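Side-chain contacts in carbohydrate deacetylase (Enterococcus faecalis, PDB 2I5I), which probably catalyses the deacetylation of acetylated carbohydrates during oligosaccharide breakdown, probably with a magnesium ion, and belongs to the YdjC family: residues Glu179-Phe184 and Leu195-Met200; Ile211-Ala216 and Glu237-Gln242; Asn108-Gln113 and Leu141-Ala146. All coordinates share one frame; numbering follows the deposited sequence.

Interaction 1: residues Glu179-Phe184 and Leu195-Met200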
ATOM      1  N   GLU A 179      10.704 -24.322  26.984  1.00 23.24           N
ATOM      2  CA  GLU A 179      12.109 -24.622  26.728  1.00 25.99           C
ATOM      3  C   GLU A 179      12.751 -23.630  25.759  1.00 26.34           C
ATOM      4  O   GLU A 179      12.118 -23.345  24.745  1.00 27.47           O
ATOM      5  CB  GLU A 179      12.236 -26.041  26.161  1.00 30.05           C
HETATM    6  N   MSE A 180      13.935 -23.138  26.071  1.00 27.57           N
HETATM    7  CA  MSE A 180      14.794 -22.322  25.231  1.00 24.67           C
HETATM    8  C   MSE A 180      15.783 -23.240  24.521  1.00 28.23           C
HETATM    9  O   MSE A 180      16.690 -23.783  25.150  1.00 27.97           O
HETATM   10  CB  MSE A 180      15.515 -21.243  26.043  1.00 25.55           C
HETATM   11  CG  MSE A 180      16.446 -20.344  25.249  1.00 31.62           C
HETATM   12 SE   MSE A 180      15.557 -19.120  24.247  0.75 27.32          SE
HETATM   13  CE  MSE A 180      15.877 -19.761  22.614  1.00 26.50           C
ATOM     14  N   LEU A 181      15.609 -23.429  23.219  1.00 26.53           N
ATOM     15  CA  LEU A 181      16.542 -24.147  22.365  1.00 23.38           C
ATOM     16  C   LEU A 181      17.448 -23.132  21.650  1.00 31.28           C
ATOM     17  O   LEU A 181      17.066 -22.530  20.641  1.00 26.69           O
ATOM     18  CB  LEU A 181      15.797 -25.046  21.387  1.00 30.32           C
ATOM     19  CG  LEU A 181      14.789 -25.992  22.067  1.00 32.05           C
ATOM     20  CD1 LEU A 181      14.099 -26.880  21.055  1.00 29.92           C
ATOM     21  CD2 LEU A 181      15.487 -26.829  23.133  1.00 35.15           C
ATOM     22  N   TYR A 182      18.633 -22.953  22.217  1.00 28.03           N
ATOM     23  CA  TYR A 182      19.630 -21.969  21.858  1.00 25.57           C
ATOM     24  C   TYR A 182      20.774 -22.553  21.027  1.00 23.19           C
ATOM     25  O   TYR A 182      21.739 -21.824  20.784  1.00 24.12           O
ATOM     26  CB  TYR A 182      20.218 -21.345  23.138  1.00 28.31           C
ATOM     27  CG  TYR A 182      20.897 -22.387  24.017  1.00 29.82           C
ATOM     28  CD1 TYR A 182      20.149 -23.143  24.909  1.00 34.96           C
ATOM     29  CD2 TYR A 182      22.263 -22.620  23.956  1.00 32.38           C
ATOM     30  CE1 TYR A 182      20.743 -24.104  25.716  1.00 32.53           C
ATOM     31  CE2 TYR A 182      22.876 -23.577  24.755  1.00 34.87           C
ATOM     32  CZ  TYR A 182      22.102 -24.305  25.635  1.00 39.71           C
ATOM     33  OH  TYR A 182      22.697 -25.258  26.437  1.00 43.28           O
ATOM     34  N   GLN A 183      20.707 -23.814  20.637  1.00 26.46           N
ATOM     35  CA  GLN A 183      21.869 -24.535  20.133  1.00 25.88           C
ATOM     36  C   GLN A 183      22.222 -24.219  18.682  1.00 23.60           C
ATOM     37  O   GLN A 183      23.341 -24.533  18.255  1.00 26.15           O
ATOM     38  CB  GLN A 183      21.657 -26.046  20.301  1.00 26.24           C
ATOM     39  CG  GLN A 183      21.732 -26.463  21.768  1.00 30.43           C
ATOM     40  CD  GLN A 183      20.347 -26.584  22.370  1.00 35.61           C
ATOM     41  OE1 GLN A 183      19.418 -25.897  21.958  1.00 30.68           O
ATOM     42  NE2 GLN A 183      20.211 -27.459  23.356  1.00 41.15           N
ATOM     43  N   PHE A 184      21.291 -23.585  17.974  1.00 25.75           N
ATOM     44  CA  PHE A 184      21.490 -23.312  16.547  1.00 26.86           C
ATOM     45  C   PHE A 184      22.328 -22.063  16.364  1.00 19.92           C
ATOM     46  O   PHE A 184      21.789 -20.966  16.253  1.00 24.72           O
ATOM     47  CB  PHE A 184      20.144 -23.177  15.851  1.00 29.27           C
ATOM     48  CG  PHE A 184      20.195 -23.079  14.338  1.00 28.08           C
ATOM     49  CD1 PHE A 184      20.587 -24.145  13.549  1.00 28.23           C
ATOM     50  CD2 PHE A 184      19.813 -21.893  13.732  1.00 30.15           C
ATOM     51  CE1 PHE A 184      20.604 -24.047  12.169  1.00 26.46           C
ATOM     52  CE2 PHE A 184      19.846 -21.776  12.358  1.00 27.11           C
ATOM     53  CZ  PHE A 184      20.248 -22.853  11.587  1.00 24.77           C
ATOM     54  N   LEU A 195      17.098 -30.660  12.853  1.00 27.09           N
ATOM     55  CA  LEU A 195      16.285 -31.865  12.984  1.00 31.15           C
ATOM     56  C   LEU A 195      16.354 -32.350  14.437  1.00 24.82           C
ATOM     57  O   LEU A 195      15.334 -32.699  15.016  1.00 37.11           O
ATOM     58  CB  LEU A 195      16.735 -32.973  12.036  1.00 38.68           C
ATOM     59  CG  LEU A 195      16.799 -32.621  10.546  1.00 43.33           C
ATOM     60  CD1 LEU A 195      17.254 -33.798   9.701  1.00 45.36           C
ATOM     61  CD2 LEU A 195      15.450 -32.140  10.040  1.00 30.18           C
ATOM     62  N   GLN A 196      17.566 -32.322  14.956  1.00 25.56           N
ATOM     63  CA  GLN A 196      17.879 -32.656  16.337  1.00 31.70           C
ATOM     64  C   GLN A 196      17.020 -31.868  17.314  1.00 33.72           C
ATOM     65  O   GLN A 196      16.395 -32.392  18.224  1.00 34.74           O
ATOM     66  CB  GLN A 196      19.338 -32.346  16.657  1.00 39.40           C
ATOM     67  CG  GLN A 196      20.348 -33.463  16.444  1.00 56.06           C
ATOM     68  CD  GLN A 196      21.762 -32.886  16.479  1.00 57.58           C
ATOM     69  OE1 GLN A 196      22.142 -32.287  17.486  1.00 65.38           O
ATOM     70  NE2 GLN A 196      22.511 -33.046  15.391  1.00 66.42           N
ATOM     71  N   LEU A 197      17.002 -30.550  17.110  1.00 28.36           N
ATOM     72  CA  LEU A 197      16.182 -29.729  17.991  1.00 32.77           C
ATOM     73  C   LEU A 197      14.712 -30.079  17.818  1.00 29.17           C
ATOM     74  O   LEU A 197      13.936 -30.031  18.766  1.00 31.85           O
ATOM     75  CB  LEU A 197      16.418 -28.250  17.702  1.00 29.92           C
ATOM     76  CG  LEU A 197      17.793 -27.703  18.045  1.00 27.57           C
ATOM     77  CD1 LEU A 197      17.933 -26.264  17.559  1.00 26.47           C
ATOM     78  CD2 LEU A 197      18.070 -27.782  19.545  1.00 37.53           C
ATOM     79  N   LEU A 198      14.330 -30.433  16.589  1.00 27.07           N
ATOM     80  CA  LEU A 198      12.908 -30.732  16.379  1.00 32.28           C
ATOM     81  C   LEU A 198      12.553 -32.020  17.116  1.00 30.43           C
ATOM     82  O   LEU A 198      11.522 -32.155  17.768  1.00 26.83           O
ATOM     83  CB  LEU A 198      12.585 -30.819  14.888  1.00 29.70           C
ATOM     84  CG  LEU A 198      12.708 -29.529  14.074  1.00 25.46           C
ATOM     85  CD1 LEU A 198      12.458 -29.802  12.594  1.00 24.94           C
ATOM     86  CD2 LEU A 198      11.751 -28.474  14.606  1.00 23.55           C
ATOM     87  N   ASP A 199      13.430 -33.010  17.020  1.00 33.00           N
ATOM     88  CA  ASP A 199      13.149 -34.254  17.731  1.00 38.58           C
ATOM     89  C   ASP A 199      13.053 -33.990  19.230  1.00 33.52           C
ATOM     90  O   ASP A 199      12.214 -34.561  19.928  1.00 41.90           O
ATOM     91  CB  ASP A 199      14.241 -35.275  17.430  1.00 39.26           C
ATOM     92  CG  ASP A 199      14.241 -35.752  15.994  1.00 37.15           C
ATOM     93  OD1 ASP A 199      13.147 -35.787  15.394  1.00 36.09           O
ATOM     94  OD2 ASP A 199      15.339 -36.086  15.503  1.00 45.52           O
HETATM   95  N   MSE A 200      13.925 -33.111  19.716  1.00 38.11           N
HETATM   96  CA  MSE A 200      13.891 -32.726  21.130  1.00 33.86           C
HETATM   97  C   MSE A 200      12.486 -32.209  21.425  1.00 38.61           C
HETATM   98  O   MSE A 200      11.862 -32.590  22.415  1.00 37.65           O
HETATM   99  CB  MSE A 200      14.952 -31.705  21.505  1.00 33.75           C
HETATM  100  CG  MSE A 200      16.364 -32.242  21.720  1.00 33.62           C
HETATM  101 SE   MSE A 200      17.561 -30.915  22.028  0.75 49.99          SE
HETATM  102  CE  MSE A 200      18.906 -31.841  22.769  1.00 64.20           C
TER

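Interaction 2: residues Ile211-Ala216 and Glu237-Gln242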
ATOM      1  N   ILE A 211      13.028 -21.809  19.413  1.00 22.71           N
ATOM      2  CA  ILE A 211      14.377 -21.896  18.863  1.00 21.06           C
ATOM      3  C   ILE A 211      14.797 -20.511  18.392  1.00 21.34           C
ATOM      4  O   ILE A 211      14.096 -19.907  17.574  1.00 24.58           O
ATOM      5  CB  ILE A 211      14.431 -22.862  17.670  1.00 24.98           C
ATOM      6  CG1 ILE A 211      14.289 -24.340  18.015  1.00 28.18           C
ATOM      7  CG2 ILE A 211      15.709 -22.598  16.880  1.00 22.87           C
ATOM      8  CD1 ILE A 211      13.791 -25.187  16.851  1.00 31.73           C
ATOM      9  N   ASN A 212      15.905 -19.952  18.881  1.00 22.75           N
ATOM     10  CA  ASN A 212      16.273 -18.620  18.379  1.00 18.55           C
ATOM     11  C   ASN A 212      17.311 -18.807  17.266  1.00 23.87           C
ATOM     12  O   ASN A 212      17.905 -19.878  17.055  1.00 22.99           O
ATOM     13  CB  ASN A 212      16.760 -17.685  19.468  1.00 21.62           C
ATOM     14  CG  ASN A 212      18.156 -17.940  19.978  1.00 23.29           C
ATOM     15  OD1 ASN A 212      18.540 -19.103  20.114  1.00 30.78           O
ATOM     16  ND2 ASN A 212      18.896 -16.886  20.278  1.00 29.00           N
ATOM     17  N   CYS A 213      17.493 -17.717  16.512  1.00 22.60           N
ATOM     18  CA  CYS A 213      18.423 -17.797  15.386  1.00 18.99           C
ATOM     19  C   CYS A 213      18.839 -16.393  14.948  1.00 19.49           C
ATOM     20  O   CYS A 213      18.237 -15.433  15.405  1.00 20.57           O
ATOM     21  CB  CYS A 213      17.798 -18.553  14.216  1.00 20.73           C
ATOM     22  SG  CYS A 213      16.198 -17.926  13.653  1.00 23.39           S
ATOM     23  N   HIS A 214      19.841 -16.323  14.074  1.00 21.72           N
ATOM     24  CA  HIS A 214      20.356 -15.039  13.633  1.00 19.71           C
ATOM     25  C   HIS A 214      20.537 -14.960  12.108  1.00 21.16           C
ATOM     26  O   HIS A 214      21.628 -14.734  11.573  1.00 25.60           O
ATOM     27  CB  HIS A 214      21.665 -14.779  14.350  1.00 21.42           C
ATOM     28  CG  HIS A 214      21.570 -14.753  15.850  1.00 22.44           C
ATOM     29  ND1 HIS A 214      21.481 -15.893  16.626  1.00 26.10           N
ATOM     30  CD2 HIS A 214      21.575 -13.711  16.708  1.00 25.98           C
ATOM     31  CE1 HIS A 214      21.420 -15.539  17.899  1.00 26.67           C
ATOM     32  NE2 HIS A 214      21.478 -14.214  17.987  1.00 29.50           N
ATOM     33  N   PRO A 215      19.458 -15.135  11.363  1.00 22.21           N
ATOM     34  CA  PRO A 215      19.554 -14.988   9.902  1.00 18.24           C
ATOM     35  C   PRO A 215      19.838 -13.520   9.573  1.00 18.42           C
ATOM     36  O   PRO A 215      19.452 -12.608  10.294  1.00 19.53           O
ATOM     37  CB  PRO A 215      18.184 -15.369   9.388  1.00 21.11           C
ATOM     38  CG  PRO A 215      17.263 -15.402  10.561  1.00 20.81           C
ATOM     39  CD  PRO A 215      18.100 -15.444  11.804  1.00 27.72           C
ATOM     40  N   ALA A 216      20.513 -13.296   8.458  1.00 22.69           N
ATOM     41  CA  ALA A 216      20.826 -12.001   7.901  1.00 18.26           C
ATOM     42  C   ALA A 216      21.384 -12.176   6.483  1.00 20.63           C
ATOM     43  O   ALA A 216      21.872 -13.252   6.178  1.00 18.71           O
ATOM     44  CB  ALA A 216      21.855 -11.246   8.718  1.00 19.11           C
ATOM     45  N   GLU A 237      19.842 -19.835   4.619  1.00 19.23           N
ATOM     46  CA  GLU A 237      19.715 -20.924   3.652  1.00 25.01           C
ATOM     47  C   GLU A 237      19.004 -22.101   4.286  1.00 25.23           C
ATOM     48  O   GLU A 237      18.115 -22.726   3.722  1.00 23.51           O
ATOM     49  CB  GLU A 237      21.110 -21.278   3.135  1.00 23.54           C
ATOM     50  CG  GLU A 237      21.126 -22.362   2.089  1.00 29.46           C
ATOM     51  CD  GLU A 237      22.534 -22.704   1.622  1.00 34.19           C
ATOM     52  OE1 GLU A 237      23.517 -22.553   2.377  1.00 34.40           O
ATOM     53  OE2 GLU A 237      22.619 -23.133   0.449  1.00 31.60           O
ATOM     54  N   ILE A 238      19.430 -22.411   5.511  1.00 22.95           N
ATOM     55  CA  ILE A 238      18.849 -23.590   6.170  1.00 21.52           C
ATOM     56  C   ILE A 238      17.409 -23.331   6.557  1.00 16.67           C
ATOM     57  O   ILE A 238      16.530 -24.165   6.374  1.00 23.02           O
ATOM     58  CB  ILE A 238      19.688 -23.965   7.407  1.00 23.52           C
ATOM     59  CG1 ILE A 238      21.045 -24.556   7.049  1.00 25.14           C
ATOM     60  CG2 ILE A 238      18.884 -24.885   8.313  1.00 25.60           C
ATOM     61  CD1 ILE A 238      22.133 -24.349   8.053  1.00 29.20           C
ATOM     62  N   LEU A 239      17.121 -22.144   7.094  1.00 19.00           N
ATOM     63  CA  LEU A 239      15.747 -21.867   7.515  1.00 23.53           C
ATOM     64  C   LEU A 239      14.754 -21.731   6.365  1.00 25.54           C
ATOM     65  O   LEU A 239      13.549 -21.777   6.593  1.00 21.68           O
ATOM     66  CB  LEU A 239      15.689 -20.597   8.379  1.00 25.17           C
ATOM     67  CG  LEU A 239      16.515 -20.693   9.672  1.00 25.06           C
ATOM     68  CD1 LEU A 239      16.667 -19.338  10.334  1.00 33.37           C
ATOM     69  CD2 LEU A 239      15.861 -21.700  10.610  1.00 30.00           C
ATOM     70  N   THR A 240      15.217 -21.580   5.126  1.00 20.98           N
ATOM     71  CA  THR A 240      14.327 -21.507   3.978  1.00 23.51           C
ATOM     72  C   THR A 240      14.348 -22.794   3.156  1.00 27.62           C
ATOM     73  O   THR A 240      13.711 -22.864   2.095  1.00 25.20           O
ATOM     74  CB  THR A 240      14.715 -20.330   3.052  1.00 20.79           C
ATOM     75  OG1 THR A 240      16.051 -20.562   2.602  1.00 20.31           O
ATOM     76  CG2 THR A 240      14.715 -19.016   3.793  1.00 19.77           C
ATOM     77  N   SER A 241      15.057 -23.818   3.630  1.00 25.52           N
ATOM     78  CA  SER A 241      15.156 -25.080   2.906  1.00 23.40           C
ATOM     79  C   SER A 241      13.892 -25.918   2.989  1.00 29.11           C
ATOM     80  O   SER A 241      13.157 -25.928   3.974  1.00 26.98           O
ATOM     81  CB  SER A 241      16.369 -25.879   3.393  1.00 30.54           C
ATOM     82  OG  SER A 241      16.246 -26.381   4.713  1.00 29.37           O
ATOM     83  N   GLN A 242      13.607 -26.655   1.906  1.00 27.35           N
ATOM     84  CA  GLN A 242      12.497 -27.587   1.872  1.00 28.50           C
ATOM     85  C   GLN A 242      12.602 -28.670   2.942  1.00 28.65           C
ATOM     86  O   GLN A 242      11.589 -29.090   3.501  1.00 34.91           O
ATOM     87  CB  GLN A 242      12.422 -28.265   0.494  1.00 41.69           C
ATOM     88  CG  GLN A 242      11.113 -29.032   0.305  1.00 52.95           C
ATOM     89  CD  GLN A 242      10.170 -28.246  -0.593  1.00 62.26           C
ATOM     90  OE1 GLN A 242      10.378 -28.232  -1.807  1.00 64.06           O
ATOM     91  NE2 GLN A 242       9.156 -27.614  -0.009  1.00 66.38           N
TER

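Interaction 3: residues Asn108-Gln113 and Leu141-Ala146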
ATOM      1  N   ASN A 108      15.380   1.532  34.273  1.00 21.18           N
ATOM      2  CA  ASN A 108      14.987   2.760  33.596  1.00 18.60           C
ATOM      3  C   ASN A 108      15.325   2.700  32.109  1.00 22.84           C
ATOM      4  O   ASN A 108      14.540   3.091  31.250  1.00 21.21           O
ATOM      5  CB  ASN A 108      15.652   3.983  34.225  1.00 25.87           C
ATOM      6  CG  ASN A 108      15.180   4.191  35.658  1.00 40.68           C
ATOM      7  OD1 ASN A 108      14.027   3.864  35.968  1.00 36.24           O
ATOM      8  ND2 ASN A 108      16.037   4.718  36.521  1.00 43.88           N
ATOM      9  N   GLU A 109      16.537   2.220  31.843  1.00 20.28           N
ATOM     10  CA  GLU A 109      16.956   2.147  30.437  1.00 23.87           C
ATOM     11  C   GLU A 109      16.100   1.145  29.670  1.00 27.85           C
ATOM     12  O   GLU A 109      15.649   1.430  28.551  1.00 21.76           O
ATOM     13  CB  GLU A 109      18.443   1.794  30.345  1.00 22.68           C
ATOM     14  CG  GLU A 109      18.902   1.433  28.936  1.00 26.16           C
ATOM     15  CD  GLU A 109      18.774   2.556  27.934  1.00 25.73           C
ATOM     16  OE1 GLU A 109      18.722   3.733  28.345  1.00 21.44           O
ATOM     17  OE2 GLU A 109      18.773   2.265  26.710  1.00 22.86           O
ATOM     18  N   TRP A 110      15.860  -0.038  30.243  1.00 17.32           N
ATOM     19  CA  TRP A 110      15.036  -1.011  29.507  1.00 20.41           C
ATOM     20  C   TRP A 110      13.616  -0.511  29.349  1.00 22.47           C
ATOM     21  O   TRP A 110      12.954  -0.702  28.319  1.00 20.15           O
ATOM     22  CB  TRP A 110      15.135  -2.371  30.202  1.00 22.27           C
ATOM     23  CG  TRP A 110      16.403  -3.107  29.875  1.00 19.03           C
ATOM     24  CD1 TRP A 110      17.407  -2.750  29.015  1.00 22.68           C
ATOM     25  CD2 TRP A 110      16.788  -4.371  30.433  1.00 21.93           C
ATOM     26  NE1 TRP A 110      18.383  -3.722  29.017  1.00 19.43           N
ATOM     27  CE2 TRP A 110      18.037  -4.729  29.877  1.00 18.94           C
ATOM     28  CE3 TRP A 110      16.194  -5.227  31.355  1.00 20.57           C
ATOM     29  CZ2 TRP A 110      18.676  -5.917  30.230  1.00 23.29           C
ATOM     30  CZ3 TRP A 110      16.839  -6.405  31.700  1.00 25.10           C
ATOM     31  CH2 TRP A 110      18.073  -6.751  31.147  1.00 24.61           C
ATOM     32  N   ASP A 111      13.095   0.177  30.371  1.00 21.03           N
ATOM     33  CA  ASP A 111      11.772   0.780  30.252  1.00 19.94           C
ATOM     34  C   ASP A 111      11.783   1.762  29.083  1.00 21.76           C
ATOM     35  O   ASP A 111      10.884   1.807  28.243  1.00 25.17           O
ATOM     36  CB  ASP A 111      11.418   1.463  31.563  1.00 22.41           C
ATOM     37  CG  ASP A 111      10.123   2.248  31.574  1.00 27.57           C
ATOM     38  OD1 ASP A 111       9.027   1.631  31.556  1.00 25.99           O
ATOM     39  OD2 ASP A 111      10.186   3.490  31.612  1.00 31.07           O
ATOM     40  N   ALA A 112      12.820   2.575  29.011  1.00 20.30           N
ATOM     41  CA  ALA A 112      13.013   3.509  27.907  1.00 24.25           C
ATOM     42  C   ALA A 112      13.075   2.781  26.564  1.00 24.96           C
ATOM     43  O   ALA A 112      12.559   3.277  25.562  1.00 22.03           O
ATOM     44  CB  ALA A 112      14.293   4.290  28.152  1.00 21.56           C
ATOM     45  N   GLN A 113      13.697   1.603  26.535  1.00 23.15           N
ATOM     46  CA  GLN A 113      13.813   0.864  25.279  1.00 18.18           C
ATOM     47  C   GLN A 113      12.460   0.365  24.819  1.00 21.95           C
ATOM     48  O   GLN A 113      12.142   0.232  23.641  1.00 22.04           O
ATOM     49  CB  GLN A 113      14.795  -0.307  25.425  1.00 20.13           C
ATOM     50  CG  GLN A 113      16.241   0.195  25.340  1.00 19.28           C
ATOM     51  CD  GLN A 113      17.268  -0.883  25.625  1.00 18.52           C
ATOM     52  OE1 GLN A 113      17.122  -2.072  25.320  1.00 21.16           O
ATOM     53  NE2 GLN A 113      18.386  -0.482  26.230  1.00 18.69           N
ATOM     54  N   LEU A 141      17.566 -10.750  35.330  1.00 22.83           N
ATOM     55  CA  LEU A 141      16.289 -11.411  35.125  1.00 21.99           C
ATOM     56  C   LEU A 141      15.131 -10.764  35.862  1.00 23.66           C
ATOM     57  O   LEU A 141      14.039 -10.527  35.347  1.00 22.93           O
ATOM     58  CB  LEU A 141      16.368 -12.864  35.640  1.00 23.17           C
ATOM     59  CG  LEU A 141      15.134 -13.726  35.391  1.00 29.79           C
ATOM     60  CD1 LEU A 141      14.673 -13.609  33.942  1.00 24.55           C
ATOM     61  CD2 LEU A 141      15.420 -15.180  35.746  1.00 26.52           C
ATOM     62  N   GLY A 142      15.364 -10.507  37.151  1.00 27.80           N
ATOM     63  CA  GLY A 142      14.378  -9.849  37.988  1.00 25.63           C
ATOM     64  C   GLY A 142      13.901  -8.535  37.398  1.00 26.53           C
ATOM     65  O   GLY A 142      12.732  -8.199  37.529  1.00 25.24           O
ATOM     66  N   VAL A 143      14.809  -7.798  36.756  1.00 24.16           N
ATOM     67  CA  VAL A 143      14.470  -6.510  36.180  1.00 24.77           C
ATOM     68  C   VAL A 143      13.624  -6.712  34.918  1.00 21.01           C
ATOM     69  O   VAL A 143      12.686  -5.927  34.752  1.00 24.43           O
ATOM     70  CB  VAL A 143      15.720  -5.697  35.835  1.00 23.30           C
ATOM     71  CG1 VAL A 143      15.355  -4.450  35.033  1.00 28.63           C
ATOM     72  CG2 VAL A 143      16.460  -5.273  37.100  1.00 31.22           C
ATOM     73  N   ALA A 144      13.999  -7.722  34.137  1.00 20.45           N
ATOM     74  CA  ALA A 144      13.206  -8.080  32.968  1.00 22.93           C
ATOM     75  C   ALA A 144      11.798  -8.494  33.378  1.00 27.44           C
ATOM     76  O   ALA A 144      10.825  -8.085  32.746  1.00 22.27           O
ATOM     77  CB  ALA A 144      13.862  -9.173  32.143  1.00 18.77           C
ATOM     78  N   LEU A 145      11.649  -9.322  34.406  1.00 23.38           N
ATOM     79  CA  LEU A 145      10.327  -9.790  34.811  1.00 21.33           C
ATOM     80  C   LEU A 145       9.470  -8.654  35.320  1.00 19.02           C
ATOM     81  O   LEU A 145       8.258  -8.572  35.077  1.00 25.97           O
ATOM     82  CB  LEU A 145      10.427 -10.884  35.887  1.00 25.50           C
ATOM     83  CG  LEU A 145      10.974 -12.216  35.332  1.00 23.26           C
ATOM     84  CD1 LEU A 145      11.668 -12.992  36.440  1.00 27.94           C
ATOM     85  CD2 LEU A 145       9.876 -13.010  34.661  1.00 22.44           C
ATOM     86  N   ALA A 146      10.104  -7.705  36.026  1.00 22.04           N
ATOM     87  CA  ALA A 146       9.370  -6.544  36.507  1.00 25.85           C
ATOM     88  C   ALA A 146       8.800  -5.747  35.329  1.00 26.98           C
ATOM     89  O   ALA A 146       7.660  -5.294  35.395  1.00 25.60           O
ATOM     90  CB  ALA A 146      10.238  -5.663  37.390  1.00 25.43           C
TER

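Interaction 1: residues Glu179-Phe184 and Leu195-Met200
Leu-197 points from its helix at the side chains of Leu-181, Gln-183 and Phe-184, and its two methyl branches divide the work. Branch CD2 faces Leu-181 and Gln-183, whereas CD1 lies 4.2 Å from Phe-184 CB. The first torsion of Leu-197 places CG beside the backbone N (chi1 -67°), which aims both methyls at the strand and the turn that follows it. Gln-183 meets this side chain at a slant and is bent at chi2 (98°), so that its amide folds back and OE1 comes to 3.3 Å from Leu-197 CD2. That approach is close for an oxygen and a methyl carbon, and OE1 is buried here without a polar partner in the model. The amide also meets an aromatic face, since Gln-183 CD sits 4.1 Å above the centre of the Tyr-182 ring. Leu-181 touches at two levels: its CB is 4.0 Å from Leu-197 CD2, and its CD1 lies against the helix backbone, 3.9 Å from the O of Leu-197. Phe-184 contributes only CB, because its ring leads away from Leu-197, toward Ile-194 and Cys-213. No hydrogen bond joins the segments, so the fit is one of shape. It is the strand-to-helix half of a beta-alpha-beta unit: strand 179-181 pairs in parallel with strand 208-213, where Leu-181 touches Ile-211, while Leu-198, which points away from strand 179-181, and Leu-195 pack on helix 242-250.

Interaction 2: residues Ile211-Ala216 and Glu237-Gln242
Cys-213 holds SG between its backbone N and carbonyl carbon (chi1 54°), and Leu-239 holds CG beside its backbone N (chi1 -61°); together these torsions bring the sulfur and a leucine methyl against each other. The setting is a beta/alpha barrel-like fold of curled parallel strands wrapped by helices, consistent with a member of the YdjC deacetylase family, and the contact lies where strand 208-213 gives way to the loop after it. A single branch of Leu-239, CD1, carries the whole junction. It stands 3.6 Å from Cys-213 SG and 4.0 Å from Pro-215 CG, filling the bend between the last residue of the strand and the proline. Pro-215 and Leu-239 are set at about a right angle, and CG is the atom of the proline ring that meets the methyl. All three residues are buried, and the contact is purely apolar.

Polar bonds at its borders tie the same pieces together. The backbone N of His-214 donates to Glu-235 of helix 231-239, so the helix grips the loop between the two apolar residues, while Cys-213 is bonded through its backbone to Asn-10 and Asp-12. Pro-215 lies near, without touching, a possible metal site of Asp-13, His-64 and His-130, and Glu-237 packs on Thr-220 of a neighbouring subunit. Past Leu-239 the helix ends and the next begins, with Ser-241 as its N-cap, OG bonding weakly to Val-244 N. Ser-241 also closes the preceding helix: Ile-238 O accepts from Ser-241 N at 3.1 Å and from Ser-241 OG at 2.8 Å, the hydroxyl lying in the carbonyl plane on a lone pair, with a C=O...OG angle of 135° at Ile-238 O.

Interaction 3: residues Asn108-Gln113 and Leu141-Ala146
Trp-110 meets Val-143 and Ala-144 through the six-membered part of its indole. Atom CE3 lies 3.9 Å from Val-143 CG1, the valine side chain standing at about a right angle to the tryptophan. Next to it, CZ3 is 4.0 Å from the backbone N of Ala-144, which lies at the ring edge and in its plane, and 4.1 Å from Ala-144 CB. The indole edge thus reaches the helix backbone beside the alanine methyl. Trp-110 turns CG beside its backbone N (chi1 -79°), which sends the ring across toward helix 138-151.

The indole has further direct partners: NE1 makes a weak hydrogen bond to Thr-66 O, and Gln-113 NE2 lies in plane at the ring edge. The second shell begins at that amide, which donates almost straight (173°) to the anti lone pair of Glu-109 OE2 at 2.8 Å and accepts from Thr-66 N at OE1; Ile-75 N also bonds Glu-109 OE2. Farther out, Asp-111 bridges to Lys-150 and to Lys-6 of a neighbouring subunit. The side chain of Trp-110 is about 8 Å from that of His-130, a predicted magnesium ligand, and the pair of neighbouring helices is characteristic of the outer layer of a beta/alpha barrel.

Overall arrangement
Read from the N terminus, interaction 3 comes first: it closes a loop of 27 residues that carries strand 127-129, and so brings helices 103-117 and 138-151 into contact. Interaction 1 then closes a short loop, with ten residues between its segments, and joins strand 179-181 to helix 191-203; interaction 2, with twenty mostly helical residues between its segments, joins strand 208-213 to helix 231-239. The three lie in series, none nested or crossing. Interactions 1 and 2 touch directly, for their strands are neighbours in the parallel sheet and helix 191-203 leads into strand 208-213. Interaction 3 stands on the opposite side of the chain's centre, its centre about 28 Å from that of interaction 1.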